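Local coordinates for 4'-phospho-dehydrooxetanocin synthase (Bacillus megaterium, PDB 5UL3), which uses cobalamin, a [4Fe-4S] cluster and S-adenosylmethionine to catalyse the oxidative ring contraction of dAMP to an oxetane aldehyde in oxetanocin A biosynthesis, at residues A[472-476]-A[489-493]; A[622-626]-A[711-715]; A[661-667]-A[693-699]; A[701-705]-A[725-729]. One frame throughout, in Å; residues are numbered along the deposited sequence.

Contact 1 (A[472-476]-A[489-493])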
loop_
_atom_site.group_PDB
_atom_site.type_symbol
_atom_site.label_atom_id
_atom_site.label_comp_id
_atom_site.label_asym_id
_atom_site.label_seq_id
_atom_site.Cartn_x
_atom_site.Cartn_y
_atom_site.Cartn_z
ATOM N N GLY A 472 8.197 9.461 -6.582
ATOM C CA GLY A 472 8.617 9.928 -5.278
ATOM C C GLY A 472 9.852 10.804 -5.407
ATOM O O GLY A 472 10.697 10.603 -6.280
ATOM N N PHE A 473 9.932 11.824 -4.560
ATOM C CA PHE A 473 11.079 12.729 -4.611
ATOM C C PHE A 473 11.316 13.276 -3.216
ATOM O O PHE A 473 10.431 13.909 -2.640
ATOM C CB PHE A 473 10.859 13.873 -5.611
ATOM C CG PHE A 473 12.154 14.478 -6.118
ATOM C CD1 PHE A 473 12.752 15.529 -5.447
ATOM C CD2 PHE A 473 12.773 13.967 -7.250
ATOM C CE1 PHE A 473 13.966 16.064 -5.908
ATOM C CE2 PHE A 473 13.972 14.502 -7.721
ATOM C CZ PHE A 473 14.556 15.557 -7.048
ATOM N N ILE A 474 12.496 13.004 -2.661
ATOM C CA ILE A 474 12.808 13.472 -1.322
ATOM C C ILE A 474 13.870 14.554 -1.468
ATOM O O ILE A 474 15.058 14.242 -1.536
ATOM C CB ILE A 474 13.304 12.325 -0.428
ATOM C CG1 ILE A 474 12.333 11.134 -0.491
ATOM C CG2 ILE A 474 13.430 12.792 0.995
ATOM C CD1 ILE A 474 12.970 9.830 0.030
ATOM N N MET A 475 13.429 15.810 -1.538
ATOM C CA MET A 475 14.318 16.932 -1.849
ATOM C C MET A 475 15.394 17.106 -0.780
ATOM O O MET A 475 16.584 17.213 -1.093
ATOM C CB MET A 475 13.481 18.208 -1.992
ATOM C CG MET A 475 14.304 19.523 -2.106
ATOM S SD MET A 475 15.231 19.572 -3.651
ATOM C CE MET A 475 13.892 19.806 -4.833
ATOM N N PHE A 476 14.991 17.126 0.484
ATOM C CA PHE A 476 15.867 17.422 1.611
ATOM C C PHE A 476 16.217 16.149 2.374
ATOM O O PHE A 476 15.352 15.307 2.624
ATOM C CB PHE A 476 15.185 18.410 2.561
ATOM C CG PHE A 476 14.787 19.715 1.914
ATOM C CD1 PHE A 476 15.740 20.699 1.662
ATOM C CD2 PHE A 476 13.462 19.974 1.596
ATOM C CE1 PHE A 476 15.383 21.906 1.090
ATOM C CE2 PHE A 476 13.095 21.189 1.013
ATOM C CZ PHE A 476 14.058 22.158 0.766
ATOM N N ASN A 489 19.100 18.895 -7.839
ATOM C CA ASN A 489 17.710 18.436 -7.823
ATOM C C ASN A 489 16.809 19.361 -8.632
ATOM O O ASN A 489 15.979 18.902 -9.425
ATOM C CB ASN A 489 17.220 18.350 -6.384
ATOM C CG ASN A 489 17.616 17.055 -5.721
ATOM O OD1 ASN A 489 18.074 16.130 -6.384
ATOM N ND2 ASN A 489 17.437 16.979 -4.415
ATOM N N LEU A 490 16.924 20.669 -8.394
ATOM C CA LEU A 490 16.092 21.635 -9.098
ATOM C C LEU A 490 16.308 21.558 -10.604
ATOM O O LEU A 490 15.337 21.596 -11.379
ATOM C CB LEU A 490 16.389 23.043 -8.582
ATOM C CG LEU A 490 16.011 23.354 -7.133
ATOM C CD1 LEU A 490 16.668 24.668 -6.703
ATOM C CD2 LEU A 490 14.480 23.437 -6.986
ATOM N N ASP A 491 17.574 21.456 -11.036
ATOM C CA ASP A 491 17.883 21.268 -12.454
ATOM C C ASP A 491 17.193 20.026 -13.012
ATOM O O ASP A 491 16.551 20.078 -14.068
ATOM C CB ASP A 491 19.398 21.151 -12.654
ATOM C CG ASP A 491 20.120 22.477 -12.509
ATOM O OD1 ASP A 491 19.444 23.528 -12.451
ATOM O OD2 ASP A 491 21.371 22.459 -12.460
ATOM N N PHE A 492 17.348 18.888 -12.327
ATOM C CA PHE A 492 16.670 17.657 -12.725
ATOM C C PHE A 492 15.163 17.864 -12.877
ATOM O O PHE A 492 14.567 17.470 -13.888
ATOM C CB PHE A 492 16.950 16.559 -11.693
ATOM C CG PHE A 492 16.156 15.284 -11.904
ATOM C CD1 PHE A 492 16.634 14.273 -12.731
ATOM C CD2 PHE A 492 14.952 15.089 -11.250
ATOM C CE1 PHE A 492 15.922 13.088 -12.909
ATOM C CE2 PHE A 492 14.229 13.905 -11.435
ATOM C CZ PHE A 492 14.722 12.907 -12.264
ATOM N N LEU A 493 14.533 18.460 -11.861
ATOM C CA LEU A 493 13.086 18.633 -11.838
ATOM C C LEU A 493 12.583 19.589 -12.913
ATOM O O LEU A 493 11.417 19.496 -13.307
ATOM C CB LEU A 493 12.651 19.128 -10.459
ATOM C CG LEU A 493 12.845 18.090 -9.352
ATOM C CD1 LEU A 493 12.798 18.788 -8.038
ATOM C CD2 LEU A 493 11.742 17.018 -9.427
#

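Contact 2 (A[622-626]-A[711-715])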
loop_
_atom_site.group_PDB
_atom_site.type_symbol
_atom_site.label_atom_id
_atom_site.label_comp_id
_atom_site.label_asym_id
_atom_site.label_seq_id
_atom_site.Cartn_x
_atom_site.Cartn_y
_atom_site.Cartn_z
ATOM N N GLU A 622 -15.359 23.920 -14.780
ATOM C CA GLU A 622 -14.790 24.282 -13.484
ATOM C C GLU A 622 -13.645 23.349 -13.105
ATOM O O GLU A 622 -12.662 23.784 -12.486
ATOM C CB GLU A 622 -15.874 24.251 -12.394
ATOM C CG GLU A 622 -16.941 25.363 -12.532
ATOM C CD GLU A 622 -17.774 25.549 -11.269
ATOM O OE1 GLU A 622 -17.373 25.038 -10.202
ATOM O OE2 GLU A 622 -18.829 26.231 -11.335
ATOM N N LYS A 623 -13.750 22.072 -13.479
ATOM C CA LYS A 623 -12.670 21.131 -13.188
ATOM C C LYS A 623 -11.364 21.614 -13.784
ATOM O O LYS A 623 -10.321 21.615 -13.116
ATOM C CB LYS A 623 -13.023 19.741 -13.721
ATOM C CG LYS A 623 -13.276 18.720 -12.643
ATOM C CD LYS A 623 -13.062 17.304 -13.166
ATOM C CE LYS A 623 -13.442 16.269 -12.125
ATOM N NZ LYS A 623 -14.924 16.182 -11.948
ATOM N N LYS A 624 -11.403 22.065 -15.039
ATOM C CA LYS A 624 -10.181 22.533 -15.673
ATOM C C LYS A 624 -9.684 23.826 -15.033
ATOM O O LYS A 624 -8.474 24.023 -14.896
ATOM C CB LYS A 624 -10.407 22.678 -17.179
ATOM C CG LYS A 624 -10.755 21.332 -17.821
ATOM C CD LYS A 624 -11.010 21.412 -19.326
ATOM C CE LYS A 624 -11.152 20.000 -19.950
ATOM N NZ LYS A 624 -12.457 19.258 -19.688
ATOM N N LYS A 625 -10.597 24.701 -14.608
ATOM C CA LYS A 625 -10.189 25.928 -13.927
ATOM C C LYS A 625 -9.497 25.614 -12.597
ATOM O O LYS A 625 -8.384 26.094 -12.327
ATOM C CB LYS A 625 -11.422 26.826 -13.726
ATOM C CG LYS A 625 -11.137 28.164 -13.060
ATOM C CD LYS A 625 -10.140 28.987 -13.844
ATOM C CE LYS A 625 -10.735 29.555 -15.114
ATOM N NZ LYS A 625 -9.789 30.496 -15.771
ATOM N N LEU A 626 -10.132 24.784 -11.769
ATOM C CA LEU A 626 -9.547 24.384 -10.493
ATOM C C LEU A 626 -8.224 23.654 -10.692
ATOM O O LEU A 626 -7.297 23.804 -9.891
ATOM C CB LEU A 626 -10.524 23.492 -9.736
ATOM C CG LEU A 626 -11.828 24.164 -9.296
ATOM C CD1 LEU A 626 -12.907 23.144 -8.937
ATOM C CD2 LEU A 626 -11.548 25.086 -8.114
ATOM N N GLY A 711 -18.758 33.787 -9.984
ATOM C CA GLY A 711 -19.507 32.594 -10.311
ATOM C C GLY A 711 -18.842 31.680 -11.323
ATOM O O GLY A 711 -19.500 30.770 -11.831
ATOM N N ILE A 712 -17.569 31.923 -11.653
ATOM C CA ILE A 712 -16.845 31.054 -12.577
ATOM C C ILE A 712 -16.542 29.715 -11.924
ATOM O O ILE A 712 -16.586 28.667 -12.584
ATOM C CB ILE A 712 -15.591 31.782 -13.082
ATOM C CG1 ILE A 712 -16.031 32.920 -14.011
ATOM C CG2 ILE A 712 -14.612 30.812 -13.799
ATOM C CD1 ILE A 712 -14.925 33.807 -14.468
ATOM N N ILE A 713 -16.279 29.703 -10.616
ATOM C CA ILE A 713 -16.237 28.453 -9.869
ATOM C C ILE A 713 -17.295 28.513 -8.777
ATOM O O ILE A 713 -17.712 29.590 -8.338
ATOM C CB ILE A 713 -14.840 28.170 -9.272
ATOM C CG1 ILE A 713 -14.448 29.276 -8.304
ATOM C CG2 ILE A 713 -13.789 28.039 -10.367
ATOM C CD1 ILE A 713 -13.048 29.091 -7.692
ATOM N N THR A 714 -17.731 27.333 -8.335
ATOM C CA THR A 714 -18.796 27.197 -7.353
ATOM C C THR A 714 -18.233 26.704 -6.031
ATOM O O THR A 714 -17.474 25.733 -6.005
ATOM C CB THR A 714 -19.874 26.220 -7.836
ATOM O OG1 THR A 714 -20.346 26.620 -9.129
ATOM C CG2 THR A 714 -21.029 26.202 -6.854
ATOM N N ASP A 715 -18.620 27.362 -4.940
ATOM C CA ASP A 715 -18.173 26.987 -3.606
ATOM C C ASP A 715 -18.970 25.801 -3.089
ATOM O O ASP A 715 -20.029 25.448 -3.614
ATOM C CB ASP A 715 -18.330 28.157 -2.635
ATOM C CG ASP A 715 -17.263 28.168 -1.540
ATOM O OD1 ASP A 715 -16.695 27.086 -1.230
ATOM O OD2 ASP A 715 -16.998 29.268 -0.996
HETATM O O HOH W 1 -16.288 24.034 -7.811
#

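Contact 3 (A[661-667]-A[693-699]). With EDO (1,2-ethanediol), chain B.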
loop_
_atom_site.group_PDB
_atom_site.type_symbol
_atom_site.label_atom_id
_atom_site.label_comp_id
_atom_site.label_asym_id
_atom_site.label_seq_id
_atom_site.Cartn_x
_atom_site.Cartn_y
_atom_site.Cartn_z
ATOM N N PHE A 661 10.326 33.530 -15.059
ATOM C CA PHE A 661 9.122 33.094 -14.360
ATOM C C PHE A 661 8.370 34.285 -13.773
ATOM O O PHE A 661 7.151 34.408 -13.945
ATOM C CB PHE A 661 9.496 32.082 -13.273
ATOM C CG PHE A 661 8.350 31.657 -12.411
ATOM C CD1 PHE A 661 7.476 30.669 -12.829
ATOM C CD2 PHE A 661 8.146 32.245 -11.171
ATOM C CE1 PHE A 661 6.417 30.279 -12.030
ATOM C CE2 PHE A 661 7.095 31.856 -10.365
ATOM C CZ PHE A 661 6.225 30.873 -10.795
ATOM N N LEU A 662 9.086 35.170 -13.071
ATOM C CA LEU A 662 8.447 36.353 -12.497
ATOM C C LEU A 662 7.829 37.227 -13.578
ATOM O O LEU A 662 6.745 37.791 -13.387
ATOM C CB LEU A 662 9.458 37.160 -11.681
ATOM C CG LEU A 662 9.982 36.462 -10.430
ATOM C CD1 LEU A 662 10.965 37.324 -9.642
ATOM C CD2 LEU A 662 8.810 36.057 -9.577
ATOM N N ARG A 663 8.507 37.356 -14.720
ATOM C CA ARG A 663 7.973 38.174 -15.802
ATOM C C ARG A 663 6.724 37.540 -16.401
ATOM O O ARG A 663 5.764 38.242 -16.737
ATOM C CB ARG A 663 9.041 38.391 -16.871
ATOM C CG ARG A 663 8.578 39.229 -18.045
ATOM C CD ARG A 663 9.716 39.510 -19.008
ATOM N NE ARG A 663 10.248 38.284 -19.597
ATOM C CZ ARG A 663 9.761 37.710 -20.692
ATOM N NH1 ARG A 663 8.723 38.247 -21.320
ATOM N NH2 ARG A 663 10.310 36.597 -21.157
ATOM N N MET A 664 6.712 36.215 -16.530
ATOM C CA MET A 664 5.516 35.526 -17.002
ATOM C C MET A 664 4.324 35.753 -16.082
ATOM O O MET A 664 3.179 35.673 -16.537
ATOM C CB MET A 664 5.800 34.030 -17.135
ATOM C CG MET A 664 4.678 33.232 -17.773
ATOM S SD MET A 664 4.905 31.455 -17.558
ATOM C CE MET A 664 4.840 31.318 -15.773
ATOM N N HIS A 665 4.567 36.050 -14.804
ATOM C CA HIS A 665 3.501 36.277 -13.835
ATOM C C HIS A 665 3.368 37.738 -13.425
ATOM O O HIS A 665 2.575 38.045 -12.528
ATOM C CB HIS A 665 3.718 35.401 -12.600
ATOM C CG HIS A 665 3.334 33.970 -12.810
ATOM N ND1 HIS A 665 3.859 32.939 -12.062
ATOM C CD2 HIS A 665 2.481 33.399 -13.693
ATOM C CE1 HIS A 665 3.345 31.793 -12.474
ATOM N NE2 HIS A 665 2.508 32.044 -13.463
ATOM N N SER A 666 4.123 38.642 -14.052
ATOM C CA SER A 666 4.051 40.073 -13.756
ATOM C C SER A 666 4.375 40.351 -12.290
ATOM O O SER A 666 3.664 41.083 -11.599
ATOM C CB SER A 666 2.681 40.641 -14.130
ATOM O OG SER A 666 2.258 40.143 -15.383
ATOM N N MET A 667 5.467 39.759 -11.812
ATOM C CA MET A 667 5.914 39.969 -10.440
ATOM C C MET A 667 7.418 40.215 -10.410
ATOM O O MET A 667 8.123 39.774 -9.497
ATOM C CB MET A 667 5.533 38.790 -9.545
ATOM C CG MET A 667 4.033 38.508 -9.468
ATOM S SD MET A 667 3.080 39.726 -8.517
ATOM C CE MET A 667 3.909 39.657 -6.925
ATOM N N TRP A 693 8.180 35.818 -1.634
ATOM C CA TRP A 693 7.676 34.890 -2.635
ATOM C C TRP A 693 6.183 34.637 -2.460
ATOM O O TRP A 693 5.471 34.411 -3.443
ATOM C CB TRP A 693 8.448 33.575 -2.551
ATOM C CG TRP A 693 8.261 32.731 -3.750
ATOM C CD1 TRP A 693 7.474 31.609 -3.862
ATOM C CD2 TRP A 693 8.852 32.938 -5.033
ATOM N NE1 TRP A 693 7.562 31.103 -5.139
ATOM C CE2 TRP A 693 8.405 31.897 -5.873
ATOM C CE3 TRP A 693 9.729 33.898 -5.552
ATOM C CZ2 TRP A 693 8.794 31.797 -7.202
ATOM C CZ3 TRP A 693 10.116 33.797 -6.867
ATOM C CH2 TRP A 693 9.654 32.751 -7.682
ATOM N N GLN A 694 5.695 34.678 -1.222
ATOM C CA GLN A 694 4.281 34.448 -0.953
ATOM C C GLN A 694 3.387 35.454 -1.671
ATOM O O GLN A 694 2.214 35.161 -1.918
ATOM C CB GLN A 694 4.032 34.487 0.555
ATOM C CG GLN A 694 2.582 34.218 0.960
ATOM C CD GLN A 694 2.379 34.202 2.459
ATOM O OE1 GLN A 694 2.649 35.191 3.140
ATOM N NE2 GLN A 694 1.897 33.078 2.987
ATOM N N LEU A 695 3.920 36.629 -2.027
ATOM C CA LEU A 695 3.151 37.576 -2.831
ATOM C C LEU A 695 2.753 36.986 -4.180
ATOM O O LEU A 695 1.753 37.406 -4.773
ATOM C CB LEU A 695 3.960 38.863 -3.034
ATOM C CG LEU A 695 4.282 39.629 -1.753
ATOM C CD1 LEU A 695 5.276 40.746 -2.073
ATOM C CD2 LEU A 695 3.000 40.206 -1.146
ATOM N N ILE A 696 3.513 36.012 -4.687
ATOM C CA ILE A 696 3.111 35.365 -5.932
ATOM C C ILE A 696 1.946 34.420 -5.681
ATOM O O ILE A 696 1.018 34.331 -6.491
ATOM C CB ILE A 696 4.296 34.629 -6.579
ATOM C CG1 ILE A 696 5.485 35.578 -6.732
ATOM C CG2 ILE A 696 3.888 34.084 -7.936
ATOM C CD1 ILE A 696 6.740 34.863 -7.121
ATOM N N MET A 697 1.967 33.703 -4.556
ATOM C CA MET A 697 0.809 32.892 -4.194
ATOM C C MET A 697 -0.427 33.762 -3.991
ATOM O O MET A 697 -1.543 33.363 -4.348
ATOM C CB MET A 697 1.104 32.082 -2.933
ATOM C CG MET A 697 0.029 31.077 -2.578
ATOM S SD MET A 697 0.009 29.693 -3.748
ATOM C CE MET A 697 -1.481 28.908 -3.151
ATOM N N GLU A 698 -0.252 34.964 -3.423
ATOM C CA GLU A 698 -1.399 35.857 -3.280
ATOM C C GLU A 698 -1.999 36.174 -4.640
ATOM O O GLU A 698 -3.223 36.189 -4.798
ATOM C CB GLU A 698 -1.013 37.158 -2.562
ATOM C CG GLU A 698 -2.254 38.058 -2.377
ATOM C CD GLU A 698 -1.955 39.488 -1.953
ATOM O OE1 GLU A 698 -0.779 39.886 -1.933
ATOM O OE2 GLU A 698 -2.925 40.213 -1.633
ATOM N N LYS A 699 -1.149 36.402 -5.641
ATOM C CA LYS A 699 -1.643 36.745 -6.969
ATOM C C LYS A 699 -2.520 35.631 -7.523
ATOM O O LYS A 699 -3.599 35.886 -8.076
ATOM C CB LYS A 699 -0.472 37.031 -7.910
ATOM C CG LYS A 699 -0.903 37.317 -9.339
ATOM C CD LYS A 699 0.162 38.074 -10.108
ATOM C CE LYS A 699 -0.360 38.509 -11.469
ATOM N NZ LYS A 699 -0.694 37.331 -12.318
HETATM C C1 EDO B . -0.724 34.076 -12.245
HETATM O O1 EDO B . 0.330 34.784 -11.583
HETATM C C2 EDO B . -1.823 33.770 -11.237
HETATM O O2 EDO B . -2.837 32.968 -11.855
#

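Contact 4 (A[701-705]-A[725-729]). With EDO (1,2-ethanediol), chain K; EDO (1,2-ethanediol), chain B.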
loop_
_atom_site.group_PDB
_atom_site.type_symbol
_atom_site.label_atom_id
_atom_site.label_comp_id
_atom_site.label_asym_id
_atom_site.label_seq_id
_atom_site.Cartn_x
_atom_site.Cartn_y
_atom_site.Cartn_z
ATOM N N LEU A 701 -4.186 33.424 -5.695
ATOM C CA LEU A 701 -5.411 33.283 -4.927
ATOM C C LEU A 701 -6.357 34.464 -5.145
ATOM O O LEU A 701 -7.566 34.318 -4.931
ATOM C CB LEU A 701 -5.078 33.086 -3.446
ATOM C CG LEU A 701 -4.323 31.773 -3.141
ATOM C CD1 LEU A 701 -4.057 31.639 -1.656
ATOM C CD2 LEU A 701 -5.113 30.545 -3.666
ATOM N N ARG A 702 -5.837 35.614 -5.594
ATOM C CA ARG A 702 -6.725 36.702 -5.998
ATOM C C ARG A 702 -7.505 36.336 -7.257
ATOM O O ARG A 702 -8.672 36.716 -7.393
ATOM C CB ARG A 702 -5.926 37.995 -6.215
ATOM C CG ARG A 702 -5.330 38.610 -4.946
ATOM C CD ARG A 702 -6.398 39.019 -3.919
ATOM N NE ARG A 702 -5.778 39.583 -2.718
ATOM C CZ ARG A 702 -6.433 39.926 -1.617
ATOM N NH1 ARG A 702 -7.753 39.801 -1.554
ATOM N NH2 ARG A 702 -5.769 40.414 -0.577
ATOM N N ASP A 703 -6.887 35.592 -8.184
ATOM C CA ASP A 703 -7.644 35.060 -9.315
ATOM C C ASP A 703 -8.699 34.061 -8.852
ATOM O O ASP A 703 -9.823 34.066 -9.363
ATOM C CB ASP A 703 -6.714 34.404 -10.345
ATOM C CG ASP A 703 -5.889 35.414 -11.142
ATOM O OD1 ASP A 703 -6.293 36.588 -11.255
ATOM O OD2 ASP A 703 -4.836 35.017 -11.683
ATOM N N VAL A 704 -8.348 33.171 -7.911
ATOM C CA VAL A 704 -9.315 32.219 -7.369
ATOM C C VAL A 704 -10.485 32.958 -6.736
ATOM O O VAL A 704 -11.658 32.610 -6.931
ATOM C CB VAL A 704 -8.646 31.283 -6.342
ATOM C CG1 VAL A 704 -9.680 30.293 -5.770
ATOM C CG2 VAL A 704 -7.464 30.554 -6.961
ATOM N N GLU A 705 -10.167 33.979 -5.942
ATOM C CA GLU A 705 -11.185 34.768 -5.261
ATOM C C GLU A 705 -12.111 35.444 -6.268
ATOM O O GLU A 705 -13.340 35.398 -6.128
ATOM C CB GLU A 705 -10.488 35.794 -4.361
ATOM C CG GLU A 705 -11.429 36.836 -3.745
ATOM C CD GLU A 705 -10.681 37.923 -2.984
ATOM O OE1 GLU A 705 -9.706 38.486 -3.521
ATOM O OE2 GLU A 705 -11.069 38.204 -1.832
ATOM N N LEU A 725 -10.046 31.146 1.809
ATOM C CA LEU A 725 -9.407 32.281 1.145
ATOM C C LEU A 725 -9.307 33.477 2.091
ATOM O O LEU A 725 -8.244 34.099 2.216
ATOM C CB LEU A 725 -10.181 32.667 -0.121
ATOM C CG LEU A 725 -10.027 31.823 -1.394
ATOM C CD1 LEU A 725 -11.046 32.319 -2.441
ATOM C CD2 LEU A 725 -8.618 31.931 -1.925
ATOM N N LYS A 726 -10.409 33.806 2.771
ATOM C CA LYS A 726 -10.411 34.954 3.677
ATOM C C LYS A 726 -9.336 34.806 4.744
ATOM O O LYS A 726 -8.580 35.748 5.017
ATOM C CB LYS A 726 -11.791 35.105 4.328
ATOM C CG LYS A 726 -11.903 36.309 5.255
ATOM C CD LYS A 726 -13.297 36.382 5.859
ATOM C CE LYS A 726 -13.493 37.723 6.577
ATOM N NZ LYS A 726 -14.864 37.864 7.142
ATOM N N ARG A 727 -9.242 33.616 5.339
ATOM C CA ARG A 727 -8.208 33.349 6.330
ATOM C C ARG A 727 -6.814 33.448 5.722
ATOM O O ARG A 727 -5.905 34.025 6.334
ATOM C CB ARG A 727 -8.435 31.966 6.940
ATOM C CG ARG A 727 -7.556 31.649 8.135
ATOM C CD ARG A 727 -7.938 30.295 8.713
ATOM N NE ARG A 727 -9.390 30.146 8.707
ATOM C CZ ARG A 727 -10.190 30.554 9.686
ATOM N NH1 ARG A 727 -11.502 30.387 9.582
ATOM N NH2 ARG A 727 -9.678 31.127 10.770
ATOM N N TRP A 728 -6.624 32.899 4.515
ATOM C CA TRP A 728 -5.307 32.949 3.875
ATOM C C TRP A 728 -4.825 34.388 3.714
ATOM O O TRP A 728 -3.677 34.716 4.051
ATOM C CB TRP A 728 -5.335 32.251 2.511
ATOM C CG TRP A 728 -3.935 31.993 1.981
ATOM C CD1 TRP A 728 -3.202 30.846 2.128
ATOM C CD2 TRP A 728 -3.097 32.913 1.266
ATOM N NE1 TRP A 728 -1.964 30.992 1.537
ATOM C CE2 TRP A 728 -1.873 32.250 1.004
ATOM C CE3 TRP A 728 -3.259 34.228 0.817
ATOM C CZ2 TRP A 728 -0.828 32.855 0.307
ATOM C CZ3 TRP A 728 -2.217 34.829 0.130
ATOM C CH2 TRP A 728 -1.018 34.144 -0.117
ATOM N N PHE A 729 -5.686 35.262 3.185
ATOM C CA PHE A 729 -5.288 36.653 2.997
ATOM C C PHE A 729 -4.941 37.301 4.329
ATOM O O PHE A 729 -3.937 38.015 4.434
ATOM C CB PHE A 729 -6.395 37.428 2.275
ATOM C CG PHE A 729 -6.607 36.980 0.844
ATOM C CD1 PHE A 729 -5.530 36.888 -0.029
ATOM C CD2 PHE A 729 -7.877 36.619 0.391
ATOM C CE1 PHE A 729 -5.701 36.469 -1.341
ATOM C CE2 PHE A 729 -8.063 36.203 -0.921
ATOM C CZ PHE A 729 -6.972 36.123 -1.788
HETATM C C1 EDO K . -8.918 37.287 -13.167
HETATM O O1 EDO K . -8.756 38.114 -12.010
HETATM C C2 EDO K . -9.667 36.019 -12.777
HETATM O O2 EDO K . -11.074 36.280 -12.689
HETATM C C1 EDO B . -0.724 34.076 -12.245
HETATM O O1 EDO B . 0.330 34.784 -11.583
HETATM C C2 EDO B . -1.823 33.770 -11.237
HETATM O O2 EDO B . -2.837 32.968 -11.855
#

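Contact 1 (A[472-476]-A[489-493])
Phe473, on the last strand of the radical SAM sheet, turns its ring toward helix 484-493 and is received there by three side chains. Leu493 lies over one face, its CD2 standing 3.8 Å from the centroid of the Phe473 ring in a CH-pi contact close to the ring normal. The Phe473 and Phe492 rings slide past each other in opposite directions, with Phe492 CD2 3.7 Å from Phe473 CE2; their planes are 18° apart, yet the rings barely overlap. Asn489 brings CB to the ring edge in the ring plane, while its amide is steeply inclined to the ring. Met475 completes the shell: two successive turns of its chain (chi2 67°, chi3 71°) fold CE back to 3.5 Å from Leu493 CD1, and SD accepts a weak hydrogen bond from Asn489 ND2 (3.5 Å).

Further out, the Asn489 amide is fixed by Gln442, which accepts from ND2, and by the backbone N of Gly438, which donates to OD1. Phe473 comes within about 5 Å, side chain to side chain, of Glu436, which binds S-adenosylmethionine. A buried amide with both ends engaged thus ties helix 484-493 to helix 440-445 and to the turn at Gly438, just after Glu436.

Contact 2 (A[622-626]-A[711-715])
Glu622 reaches from the first turn of helix 620-648 to Thr714 and grips it with both carboxylate oxygens. Its CG lies anti to the carbonyl carbon (chi1 -69°) and the chain then runs extended, carrying the carboxylate past Ile713 to the backbone of the loop. OE2 takes the Thr714 hydroxyl through its syn lone pair, OG1 to OE2 being 2.7 Å. OE1 accepts from Thr714 N at 3.0 Å, but this N-H arrives from above the carboxylate plane, 44° out of it. A water donates to both Glu622 OE1 and Thr714 O, adding a bridged link to the same residue.

The loop belongs to the C-terminal helix bundle, where it joins helix 683-709 to helix 720-730; near its start Gly711, at positive phi, closes helix 683-709 in a Schellman motif.

Apolar contacts flank the polar grip. Ile713 holds CG1 between its backbone N and carbonyl carbon (chi1 61°), which leaves CG2 directed at Lys625, whose CG is 3.8 Å from it. Lys625 CE comes to 4.3 Å from Ile712 CG2. Deeper in, Leu626 CD2 approaches Ile713 CD1, and Leu626 also packs on Leu614 and His615 of helix 588-617.

Contact 3 (A[661-667]-A[693-699])
Met667 and Ile696 bring the two backbones nearest, their CA atoms 7.0 Å apart, just beyond the end of helix 652-664, beside helix 683-709. The first helix closes in a Schellman motif with Ser666, at positive phi, as its C-prime residue: Met667 N bonds to Leu662 O and Ser666 N to Arg663 O. The chain turns there, and the first bond of the Met667 side chain points toward helix 683-709.

Among the side chains, Leu662 CD2 sits tightly against Ile696 CD1 at 3.4 Å and also touches Trp693. Phe661 meets the six-membered ring of Trp693 rim to rim, planes 16° apart, with CE2 3.6 Å from Trp693 CZ2. The indole N-H is spent elsewhere, on the carbonyl of Ile636. Met667 swings CE to within 4.0 Å of Leu695 CB, while its SD runs alongside Lys699 CD (3.7 Å). Lys699 CE comes to 3.2 Å from His665 O, and a bend at chi4 (-63°) turns NZ to a 1,2-ethanediol, probably from crystallisation, whose O1 accepts a weak hydrogen bond from NZ and sits over one face of the His665 ring.

Such a capped helix end, packed through an aliphatic and aromatic core onto a longer helix, is ordinary helix-bundle architecture, here in the C-terminal bundle.

Contact 4 (A[701-705]-A[725-729])
The guanidinium of Arg702 lies flat on the Phe729 ring, joining the two helices by a cation-pi stack. The guanidinium and ring planes differ by only 5°, and Arg702 CZ stands 3.6 Å from the centroid of the Phe729 ring, close to the normal. Although the first bond of Arg702 leads away from helix 720-730, its bend at chi2 (-61°) brings the guanidinium back over the ring. Two acids then fix its rotation: NH1 forms a salt bridge with Glu705 OE1 (3.1 Å), nearly in the guanidinium plane and on the syn side of the carboxylate, and NH2 forms another with Glu698 one turn earlier. The two carboxylates probably balance the positive charge while the guanidinium keeps its face on the ring. Two oxygens also border Phe729: Glu705 OE2, 3.7 Å from Phe729 CE2, and the carbonyl oxygen of Leu701, at the ring edge.

CH-pi contact is made by Leu701, whose CD1 sits over the Trp728 indole, 3.5 Å from the centroid of the five-membered ring. The Trp728 N-H is satisfied by Asn604.

Purely apolar packing supplies the rest. Leu725 spreads its two methyls along the facing helix: CD2 lies 4.0 Å from Leu701 CB, and CD1 is 4.1 Å from Val704 CG1 and 3.7 Å from Glu705 CA.

The segments run roughly antiparallel (148°), with axes 11.1 Å apart at closest approach. Val607 of helix 588-617 touches Leu701, Leu725 and Trp728, so three helices of the C-terminal bundle meet here.

How the contacts relate
Along the chain contact 1 comes first, in the radical SAM domain; contacts 2, 3 and 4 belong to the C-terminal helix bundle. Contact 3 is nested within the loop closed by contact 2, and contact 4 interlaces with contact 2. Helix 683-709 is the common element: it supplies one side of contacts 3 and 4 and leads into the loop of contact 2. Contact 4 touches both neighbours, centre to centre about 14 Å in each case, through Trp728 against Met697 and Val704 against Ile713. Contact 1 stays separate, its nearest atoms about 10 Å from contact 3, yet helix 620-648, which also supplies one side of contact 2, packs on Met475 and Trp693, joining barrel to bundle.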